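Local coordinates for protein collagen adhesin (Enterococcus faecalis, PDB 2OKM) that probably binds collagen at the bacterial surface through the domain crystallised here, the collagen-binding subdomain of the adhesin Ace, at residues 2-7 with 27-32; 48-53 with 105-110; 57-62 with 99-104. One frame throughout, in Å; residues are numbered along the deposited sequence.

Contact 1: residues 2-7 with 27-32. With SO4 (sulfate ion), chain B.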
loop_
_atom_site.group_PDB
_atom_site.type_symbol
_atom_site.label_atom_id
_atom_site.label_comp_id
_atom_site.label_asym_id
_atom_site.label_seq_id
_atom_site.Cartn_x
_atom_site.Cartn_y
_atom_site.Cartn_z
ATOM N N ARG A 2 -12.826 -14.190 5.362
ATOM C CA ARG A 2 -13.467 -12.889 5.255
ATOM C C ARG A 2 -13.405 -12.312 3.843
ATOM O O ARG A 2 -12.422 -12.487 3.123
ATOM C CB ARG A 2 -12.849 -11.918 6.261
ATOM C CG ARG A 2 -13.125 -12.309 7.702
ATOM C CD ARG A 2 -12.578 -11.298 8.697
ATOM N NE ARG A 2 -12.932 -11.666 10.067
ATOM C CZ ARG A 2 -12.098 -12.229 10.937
ATOM N NH1 ARG A 2 -10.843 -12.490 10.591
ATOM N NH2 ARG A 2 -12.528 -12.547 12.152
ATOM N N ASP A 3 -14.479 -11.626 3.467
ATOM C CA ASP A 3 -14.626 -11.005 2.155
ATOM C C ASP A 3 -14.109 -9.569 2.206
ATOM O O ASP A 3 -14.774 -8.678 2.723
ATOM C CB ASP A 3 -16.113 -11.044 1.770
ATOM C CG ASP A 3 -16.426 -10.286 0.498
ATOM O OD1 ASP A 3 -15.497 -9.878 -0.225
ATOM O OD2 ASP A 3 -17.627 -10.113 0.214
ATOM N N TYR A 4 -12.910 -9.356 1.669
ATOM C CA TYR A 4 -12.294 -8.032 1.660
ATOM C C TYR A 4 -12.357 -7.407 0.274
ATOM O O TYR A 4 -12.545 -8.100 -0.721
ATOM C CB TYR A 4 -10.815 -8.131 2.052
ATOM C CG TYR A 4 -10.538 -8.590 3.463
ATOM C CD1 TYR A 4 -10.710 -7.728 4.543
ATOM C CD2 TYR A 4 -10.087 -9.886 3.717
ATOM C CE1 TYR A 4 -10.440 -8.141 5.846
ATOM C CE2 TYR A 4 -9.812 -10.311 5.018
ATOM C CZ TYR A 4 -9.990 -9.433 6.074
ATOM O OH TYR A 4 -9.717 -9.843 7.359
ATOM N N PRO A 5 -12.225 -6.076 0.192
ATOM C CA PRO A 5 -12.261 -5.492 -1.150
ATOM C C PRO A 5 -10.934 -5.890 -1.791
ATOM O O PRO A 5 -10.031 -6.354 -1.090
ATOM C CB PRO A 5 -12.342 -3.991 -0.880
ATOM C CG PRO A 5 -11.677 -3.840 0.453
ATOM C CD PRO A 5 -12.179 -5.033 1.231
ATOM N N PHE A 6 -10.812 -5.731 -3.104
ATOM C CA PHE A 6 -9.559 -6.076 -3.758
ATOM C C PHE A 6 -8.457 -5.207 -3.167
ATOM O O PHE A 6 -7.314 -5.638 -3.036
ATOM C CB PHE A 6 -9.626 -5.829 -5.260
ATOM C CG PHE A 6 -8.356 -6.178 -5.972
ATOM C CD1 PHE A 6 -8.041 -7.503 -6.245
ATOM C CD2 PHE A 6 -7.441 -5.186 -6.305
ATOM C CE1 PHE A 6 -6.826 -7.839 -6.841
ATOM C CE2 PHE A 6 -6.223 -5.512 -6.901
ATOM C CZ PHE A 6 -5.917 -6.840 -7.168
ATOM N N PHE A 7 -8.808 -3.972 -2.827
ATOM C CA PHE A 7 -7.837 -3.066 -2.240
ATOM C C PHE A 7 -8.433 -2.078 -1.261
ATOM O O PHE A 7 -9.513 -1.528 -1.478
ATOM C CB PHE A 7 -7.093 -2.274 -3.322
ATOM C CG PHE A 7 -6.111 -1.276 -2.762
ATOM C CD1 PHE A 7 -6.487 0.043 -2.528
ATOM C CD2 PHE A 7 -4.830 -1.679 -2.405
ATOM C CE1 PHE A 7 -5.599 0.947 -1.938
ATOM C CE2 PHE A 7 -3.935 -0.788 -1.815
ATOM C CZ PHE A 7 -4.322 0.527 -1.581
ATOM N N ASN A 27 -5.270 -7.408 -2.570
ATOM C CA ASN A 27 -5.758 -8.734 -2.931
ATOM C C ASN A 27 -5.737 -9.738 -1.773
ATOM O O ASN A 27 -5.241 -10.853 -1.920
ATOM C CB ASN A 27 -4.910 -9.241 -4.108
ATOM C CG ASN A 27 -5.512 -10.444 -4.798
ATOM O OD1 ASN A 27 -6.726 -10.648 -4.781
ATOM N ND2 ASN A 27 -4.660 -11.238 -5.438
ATOM N N LEU A 28 -6.291 -9.347 -0.626
ATOM C CA LEU A 28 -6.305 -10.229 0.537
ATOM C C LEU A 28 -7.036 -11.548 0.282
ATOM O O LEU A 28 -6.727 -12.563 0.909
ATOM C CB LEU A 28 -6.909 -9.512 1.752
ATOM C CG LEU A 28 -5.941 -8.658 2.587
ATOM C CD1 LEU A 28 -5.208 -7.668 1.709
ATOM C CD2 LEU A 28 -6.712 -7.943 3.687
ATOM N N ASN A 29 -7.995 -11.545 -0.639
ATOM C CA ASN A 29 -8.717 -12.780 -0.936
ATOM C C ASN A 29 -7.996 -13.638 -1.961
ATOM O O ASN A 29 -8.500 -14.676 -2.387
ATOM C CB ASN A 29 -10.140 -12.483 -1.392
ATOM C CG ASN A 29 -11.026 -12.050 -0.243
ATOM O OD1 ASN A 29 -11.273 -10.868 -0.050
ATOM N ND2 ASN A 29 -11.490 -13.018 0.544
ATOM N N LYS A 30 -6.809 -13.193 -2.354
ATOM C CA LYS A 30 -5.976 -13.926 -3.288
ATOM C C LYS A 30 -6.673 -14.320 -4.584
ATOM O O LYS A 30 -6.678 -15.492 -4.971
ATOM C CB LYS A 30 -5.417 -15.168 -2.591
ATOM C CG LYS A 30 -4.572 -14.832 -1.357
ATOM C CD LYS A 30 -4.134 -16.073 -0.604
ATOM C CE LYS A 30 -4.806 -16.165 0.767
ATOM N NZ LYS A 30 -3.844 -15.980 1.900
ATOM N N SER A 31 -7.239 -13.331 -5.265
ATOM C CA SER A 31 -7.909 -13.555 -6.542
ATOM C C SER A 31 -6.842 -13.571 -7.631
ATOM O O SER A 31 -5.704 -13.171 -7.405
ATOM C CB SER A 31 -8.887 -12.418 -6.841
ATOM O OG SER A 31 -9.847 -12.263 -5.809
ATOM N N ASP A 32 -7.208 -14.051 -8.811
ATOM C CA ASP A 32 -6.279 -14.060 -9.929
ATOM C C ASP A 32 -6.339 -12.638 -10.489
ATOM O O ASP A 32 -7.295 -11.908 -10.222
ATOM C CB ASP A 32 -6.747 -15.060 -10.996
ATOM C CG ASP A 32 -5.677 -15.359 -12.031
ATOM O OD1 ASP A 32 -5.961 -16.142 -12.965
ATOM O OD2 ASP A 32 -4.554 -14.827 -11.912
HETATM S S SO4 B . -14.430 -4.553 -4.089
HETATM O O1 SO4 B . -14.935 -5.303 -2.923
HETATM O O2 SO4 B . -15.373 -4.673 -5.216
HETATM O O3 SO4 B . -14.278 -3.133 -3.719
HETATM O O4 SO4 B . -13.122 -5.092 -4.493
HETATM O O HOH W 1 -9.526 -9.243 -1.453
#
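The ring of Tyr4 carries Leu28 on one face: Leu28 CD2 stands 3.9 Å from the ring centroid and only 11° off its normal, a CH-pi contact, while Leu28 CB meets Tyr4 CD2. Near the plane of that ring, at its edge, lies Asn29 OD1. The second ring, Phe6, has Asn27 CA over one face; Phe6 CE1 reaches Asn27 OD1 at 3.5 Å, with ring and amide planes 32° apart, and Tyr128 stacks on the ring from strand 119-128. The amide of Asn29 bridges backbone on both of its atoms. OD1 takes the N-H of Tyr4 on a lone pair at 2.8 Å (Tyr4 N to Asn29 OD1), and ND2 donates to Arg2 O. Further along the segment, Asn27 N donates to Phe6 O at 2.7 Å, just where the type I turn 27-30 opens after strand 19-26. Water 1 accepts from Asn29 N and lies within bonding distance of Pro5 O and Asn29 OD1; a sulfate, probably from the crystallisation liquor, accepts from Phe6 N through its O4. The Asn29 amide thus supplies two of the three direct bonds and Asn27 N the third, fixing residues 2-4 without any charge pair between the segments.

Contact 2: residues 48-53 with 105-110; sequences QLNKES and RYTSTI
Asn50 and Thr107 meet in the turn that follows the pairs Gln48-Thr109 and Leu49-Ser108, and here the polar packing is dense. Chi1 of Asn50 (-63°) puts CG beside the backbone N. From there OD1 receives the hydroxyl of Thr107 on a lone pair (Thr107 OG1 to Asn50 OD1, 2.8 Å), and ND2 donates within 5° of its own amide plane to Thr109 OG1, 3.0 Å from Asn50 ND2. The amide thus spans two threonines two residues apart, while Asn50 N donates to Thr107 O. Ser53, ending the type I turn 50-53, returns to the strand: its OG accepts a nearly straight bond from Thr107 N (2.9 Å from Ser53 OG, 172°) and gives its proton to Asn50 O, which also receives Ser53 N.

The inward side is mostly apolar, with the buried Ser108 OG and the Tyr106 hydroxyl served by Gln43 NE2 and Lys9 NZ. Leu49 CD1 sits 3.5 Å from Tyr106 CD1, the two side chains crossing at about a right angle, and the same tyrosine stacks on Phe54. Ser108 OG also lies near Leu49 CA.

The loose, solvent side is at the turn, where the exposed Glu52 makes no contact with segment 105-110 and Lys51 turns to Thr84 O. Gln48, joined to Thr109 by two backbone bonds in an antiparallel hydrogen-bonded pair, sends its side chain away from the strand.

Residues 50-53 are therefore held to strand 101-110 by the backbone bond from Asn50 N, supplemented by side-chain bonds: one amide and one serine hydroxyl, each both donor and acceptor, fix the turn against it.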
loop_
_atom_site.group_PDB
_atom_site.type_symbol
_atom_site.label_atom_id
_atom_site.label_comp_id
_atom_site.label_asym_id
_atom_site.label_seq_id
_atom_site.Cartn_x
_atom_site.Cartn_y
_atom_site.Cartn_z
ATOM N N GLN A 48 5.605 13.275 6.774
ATOM C CA GLN A 48 6.790 13.135 5.946
ATOM C C GLN A 48 7.024 11.644 5.783
ATOM O O GLN A 48 7.346 10.941 6.738
ATOM C CB GLN A 48 8.000 13.805 6.596
ATOM C CG GLN A 48 7.982 15.311 6.416
ATOM C CD GLN A 48 8.053 15.718 4.948
ATOM O OE1 GLN A 48 7.553 16.775 4.561
ATOM N NE2 GLN A 48 8.682 14.879 4.129
ATOM N N LEU A 49 6.833 11.169 4.560
ATOM C CA LEU A 49 6.996 9.759 4.244
ATOM C C LEU A 49 8.383 9.220 4.583
ATOM O O LEU A 49 9.396 9.826 4.235
ATOM C CB LEU A 49 6.712 9.541 2.759
ATOM C CG LEU A 49 6.881 8.124 2.215
ATOM C CD1 LEU A 49 5.870 7.195 2.879
ATOM C CD2 LEU A 49 6.673 8.140 0.708
ATOM N N ASN A 50 8.420 8.082 5.274
ATOM C CA ASN A 50 9.679 7.436 5.633
ATOM C C ASN A 50 9.954 6.442 4.500
ATOM O O ASN A 50 9.515 5.292 4.543
ATOM C CB ASN A 50 9.527 6.710 6.977
ATOM C CG ASN A 50 9.220 7.662 8.128
ATOM O OD1 ASN A 50 8.666 7.262 9.157
ATOM N ND2 ASN A 50 9.591 8.926 7.965
ATOM N N LYS A 51 10.675 6.898 3.479
ATOM C CA LYS A 51 10.963 6.073 2.306
ATOM C C LYS A 51 11.708 4.768 2.537
ATOM O O LYS A 51 11.694 3.890 1.675
ATOM C CB LYS A 51 11.720 6.896 1.261
ATOM C CG LYS A 51 10.932 8.062 0.717
ATOM C CD LYS A 51 11.710 8.765 -0.374
ATOM C CE LYS A 51 10.953 9.956 -0.913
ATOM N NZ LYS A 51 11.729 10.608 -2.005
ATOM N N GLU A 52 12.361 4.630 3.684
ATOM C CA GLU A 52 13.104 3.406 3.977
ATOM C C GLU A 52 12.343 2.480 4.922
ATOM O O GLU A 52 12.890 1.483 5.389
ATOM C CB GLU A 52 14.456 3.754 4.601
ATOM C CG GLU A 52 15.303 4.707 3.767
ATOM C CD GLU A 52 16.611 5.071 4.446
ATOM O OE1 GLU A 52 16.572 5.615 5.569
ATOM O OE2 GLU A 52 17.679 4.816 3.853
ATOM N N SER A 53 11.079 2.797 5.188
ATOM C CA SER A 53 10.273 2.007 6.123
ATOM C C SER A 53 9.426 0.880 5.538
ATOM O O SER A 53 8.860 0.082 6.286
ATOM C CB SER A 53 9.342 2.934 6.909
ATOM O OG SER A 53 8.315 3.452 6.077
ATOM N N ARG A 105 3.415 -2.288 4.554
ATOM C CA ARG A 105 3.489 -1.465 5.747
ATOM C C ARG A 105 4.565 -0.405 5.573
ATOM O O ARG A 105 5.656 -0.692 5.092
ATOM C CB ARG A 105 3.842 -2.321 6.972
ATOM C CG ARG A 105 2.747 -3.280 7.441
ATOM C CD ARG A 105 3.228 -4.077 8.651
ATOM N NE ARG A 105 2.160 -4.862 9.272
ATOM C CZ ARG A 105 1.663 -5.992 8.775
ATOM N NH1 ARG A 105 2.136 -6.494 7.642
ATOM N NH2 ARG A 105 0.682 -6.620 9.413
ATOM N N TYR A 106 4.244 0.827 5.948
ATOM C CA TYR A 106 5.213 1.911 5.900
ATOM C C TYR A 106 4.757 2.978 6.871
ATOM O O TYR A 106 3.590 3.013 7.266
ATOM C CB TYR A 106 5.361 2.480 4.479
ATOM C CG TYR A 106 4.158 3.221 3.940
ATOM C CD1 TYR A 106 3.995 4.592 4.160
ATOM C CD2 TYR A 106 3.186 2.551 3.192
ATOM C CE1 TYR A 106 2.896 5.276 3.645
ATOM C CE2 TYR A 106 2.084 3.225 2.675
ATOM C CZ TYR A 106 1.944 4.586 2.903
ATOM O OH TYR A 106 0.856 5.255 2.395
ATOM N N THR A 107 5.678 3.844 7.270
ATOM C CA THR A 107 5.334 4.898 8.206
ATOM C C THR A 107 5.656 6.265 7.656
ATOM O O THR A 107 6.382 6.410 6.674
ATOM C CB THR A 107 6.109 4.759 9.528
ATOM O OG1 THR A 107 7.513 4.686 9.251
ATOM C CG2 THR A 107 5.670 3.515 10.279
ATOM N N SER A 108 5.083 7.268 8.300
ATOM C CA SER A 108 5.344 8.646 7.952
ATOM C C SER A 108 5.565 9.336 9.275
ATOM O O SER A 108 4.955 8.974 10.281
ATOM C CB SER A 108 4.163 9.263 7.214
ATOM O OG SER A 108 4.085 8.722 5.911
ATOM N N THR A 109 6.468 10.305 9.278
ATOM C CA THR A 109 6.760 11.059 10.483
ATOM C C THR A 109 5.773 12.213 10.560
ATOM O O THR A 109 5.503 12.874 9.557
ATOM C CB THR A 109 8.196 11.623 10.445
ATOM O OG1 THR A 109 9.132 10.538 10.421
ATOM C CG2 THR A 109 8.460 12.497 11.662
ATOM N N ILE A 110 5.224 12.437 11.748
ATOM C CA ILE A 110 4.274 13.518 11.955
ATOM C C ILE A 110 5.058 14.802 12.206
ATOM O O ILE A 110 5.908 14.853 13.091
ATOM C CB ILE A 110 3.369 13.227 13.166
ATOM C CG1 ILE A 110 2.552 11.958 12.904
ATOM C CG2 ILE A 110 2.458 14.416 13.430
ATOM C CD1 ILE A 110 1.734 11.482 14.094
#

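Contact 3: residues 57-62 with 99-104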
loop_
_atom_site.group_PDB
_atom_site.type_symbol
_atom_site.label_atom_id
_atom_site.label_comp_id
_atom_site.label_asym_id
_atom_site.label_seq_id
_atom_site.Cartn_x
_atom_site.Cartn_y
_atom_site.Cartn_z
ATOM N N ASP A 57 4.341 -7.941 3.263
ATOM C CA ASP A 57 3.795 -9.163 3.863
ATOM C C ASP A 57 3.101 -9.870 2.699
ATOM O O ASP A 57 1.968 -9.537 2.354
ATOM C CB ASP A 57 2.786 -8.738 4.936
ATOM C CG ASP A 57 2.141 -9.900 5.654
ATOM O OD1 ASP A 57 2.308 -11.059 5.221
ATOM O OD2 ASP A 57 1.449 -9.631 6.664
ATOM N N ILE A 58 3.796 -10.838 2.099
ATOM C CA ILE A 58 3.303 -11.548 0.918
ATOM C C ILE A 58 2.844 -12.969 1.211
ATOM O O ILE A 58 3.607 -13.781 1.733
ATOM C CB ILE A 58 4.410 -11.578 -0.156
ATOM C CG1 ILE A 58 5.023 -10.181 -0.291
ATOM C CG2 ILE A 58 3.839 -12.028 -1.498
ATOM C CD1 ILE A 58 6.151 -10.103 -1.296
ATOM N N VAL A 59 1.603 -13.272 0.845
ATOM C CA VAL A 59 1.047 -14.590 1.127
ATOM C C VAL A 59 0.265 -15.256 0.001
ATOM O O VAL A 59 -0.554 -14.623 -0.662
ATOM C CB VAL A 59 0.096 -14.515 2.356
ATOM C CG1 VAL A 59 -0.451 -15.896 2.688
ATOM C CG2 VAL A 59 0.826 -13.932 3.556
ATOM N N ASN A 60 0.539 -16.539 -0.218
ATOM C CA ASN A 60 -0.214 -17.328 -1.184
ATOM C C ASN A 60 -0.286 -18.742 -0.613
ATOM O O ASN A 60 0.227 -18.988 0.485
ATOM C CB ASN A 60 0.405 -17.303 -2.595
ATOM C CG ASN A 60 1.835 -17.785 -2.633
ATOM O OD1 ASN A 60 2.197 -18.755 -1.979
ATOM N ND2 ASN A 60 2.656 -17.113 -3.434
ATOM N N ASP A 61 -0.931 -19.663 -1.323
ATOM C CA ASP A 61 -1.069 -21.027 -0.815
ATOM C C ASP A 61 0.218 -21.842 -0.828
ATOM O O ASP A 61 0.216 -23.029 -0.491
ATOM C CB ASP A 61 -2.173 -21.780 -1.576
ATOM C CG ASP A 61 -1.905 -21.884 -3.068
ATOM O OD1 ASP A 61 -0.784 -21.556 -3.510
ATOM O OD2 ASP A 61 -2.826 -22.310 -3.803
ATOM N N LYS A 62 1.322 -21.204 -1.199
ATOM C CA LYS A 62 2.608 -21.885 -1.242
ATOM C C LYS A 62 3.508 -21.428 -0.099
ATOM O O LYS A 62 4.221 -22.232 0.503
ATOM C CB LYS A 62 3.313 -21.601 -2.573
ATOM C CG LYS A 62 2.590 -22.136 -3.799
ATOM C CD LYS A 62 3.281 -21.708 -5.092
ATOM C CE LYS A 62 3.157 -20.210 -5.323
ATOM N NZ LYS A 62 3.816 -19.781 -6.588
ATOM N N PHE A 99 -3.198 -14.769 -7.371
ATOM C CA PHE A 99 -3.553 -15.548 -6.184
ATOM C C PHE A 99 -2.665 -15.241 -4.984
ATOM O O PHE A 99 -2.460 -16.089 -4.109
ATOM C CB PHE A 99 -3.474 -17.047 -6.499
ATOM C CG PHE A 99 -4.191 -17.441 -7.760
ATOM C CD1 PHE A 99 -3.477 -17.776 -8.908
ATOM C CD2 PHE A 99 -5.578 -17.458 -7.807
ATOM C CE1 PHE A 99 -4.140 -18.117 -10.086
ATOM C CE2 PHE A 99 -6.251 -17.798 -8.980
ATOM C CZ PHE A 99 -5.531 -18.128 -10.119
ATOM N N THR A 100 -2.159 -14.015 -4.931
ATOM C CA THR A 100 -1.260 -13.621 -3.858
ATOM C C THR A 100 -1.661 -12.291 -3.229
ATOM O O THR A 100 -1.994 -11.337 -3.934
ATOM C CB THR A 100 0.188 -13.522 -4.402
ATOM O OG1 THR A 100 0.569 -14.786 -4.963
ATOM C CG2 THR A 100 1.165 -13.156 -3.297
ATOM N N SER A 101 -1.625 -12.230 -1.900
ATOM C CA SER A 101 -1.975 -11.001 -1.199
ATOM C C SER A 101 -0.723 -10.281 -0.723
ATOM O O SER A 101 0.302 -10.908 -0.450
ATOM C CB SER A 101 -2.878 -11.303 0.000
ATOM O OG SER A 101 -2.202 -12.082 0.968
ATOM N N PHE A 102 -0.815 -8.958 -0.639
ATOM C CA PHE A 102 0.295 -8.135 -0.183
ATOM C C PHE A 102 -0.199 -7.130 0.845
ATOM O O PHE A 102 -1.160 -6.410 0.589
ATOM C CB PHE A 102 0.891 -7.308 -1.332
ATOM C CG PHE A 102 1.384 -8.117 -2.499
ATOM C CD1 PHE A 102 2.742 -8.388 -2.647
ATOM C CD2 PHE A 102 0.495 -8.588 -3.463
ATOM C CE1 PHE A 102 3.210 -9.117 -3.746
ATOM C CE2 PHE A 102 0.952 -9.315 -4.560
ATOM C CZ PHE A 102 2.311 -9.580 -4.701
ATOM N N ILE A 103 0.432 -7.092 2.011
ATOM C CA ILE A 103 0.089 -6.064 2.979
ATOM C C ILE A 103 1.370 -5.247 3.042
ATOM O O ILE A 103 2.417 -5.730 3.480
ATOM C CB ILE A 103 -0.264 -6.621 4.365
ATOM C CG1 ILE A 103 -1.607 -7.354 4.285
ATOM C CG2 ILE A 103 -0.361 -5.471 5.376
ATOM C CD1 ILE A 103 -2.038 -8.005 5.582
ATOM N N VAL A 104 1.289 -4.018 2.549
ATOM C CA VAL A 104 2.441 -3.132 2.524
ATOM C C VAL A 104 2.375 -2.229 3.733
ATOM O O VAL A 104 1.400 -1.505 3.924
ATOM C CB VAL A 104 2.454 -2.256 1.247
ATOM C CG1 VAL A 104 3.762 -1.478 1.157
ATOM C CG2 VAL A 104 2.272 -3.132 0.015
HETATM O O HOH W 2 -0.689 -10.593 2.767
HETATM O O HOH W 3 -2.594 -18.787 -3.596
#
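In Ile58, chi1 (-46°) sets CG1 beside the backbone N and CG2 anti to it, bringing CG2 to the ring of Phe102, whose CG lies anti to its own carbonyl carbon (chi1 -58°). Ile58 CG2 comes 3.7 Å from Phe102 CE1 and Ile58 CG1 meets Phe102 CD1, an oblique approach to the ring. The same CG2 also presses on Thr100 CG2 at 3.4 Å, tighter than usual carbon contact; Thr100 OG1 is bound to Arg98 O. The two strands run antiparallel, their short axes 171° apart and 4.7 Å at closest approach. Asp57 with Ile103 and Val59 with Ser101 are hydrogen-bonded pairs, and Ile58 with Phe102 is the non-hydrogen-bonded pair between them, so apolar Ile58 and Phe102 share one face while Asp57, Val59, Ser101 and Ile103 occupy the other. This is regular pairing within the sheet around strand 101-110, in the collagen-binding domain. On that second face the side chains of Asp57 and Ile103 lie side by side, Asp57 CB 3.8 Å from Ile103 CB. Water 2 links Asp57 O to Ser101 OG. At Asn60 an Asx turn follows, OD1 accepting from Lys62 N at 2.7 Å, while water 3 joins Asp61 N to Phe99 O.

Strand 101-110 is common to contact 2, at its C-terminal end, and contact 3, at its N-terminal end; strands 47-49 and 55-59, consecutive in the chain, pair with it there, with contact centres 22 Å apart. In sequence, contact 1 closes before either opens, and contact 3 is nested inside the loop that contact 2 closes. Contacts 1 and 3 lie on the same side of the chain's centre, their centres 10 Å apart, and touch through Ser31 O and Phe99 N, 3.0 Å apart. Contact 2 is 25 Å from contact 1, centre to centre, on the opposite side. The antiparallel sheet around strand 101-110 is therefore tied at both ends of that strand, with the N-terminal segment fastened beside one end.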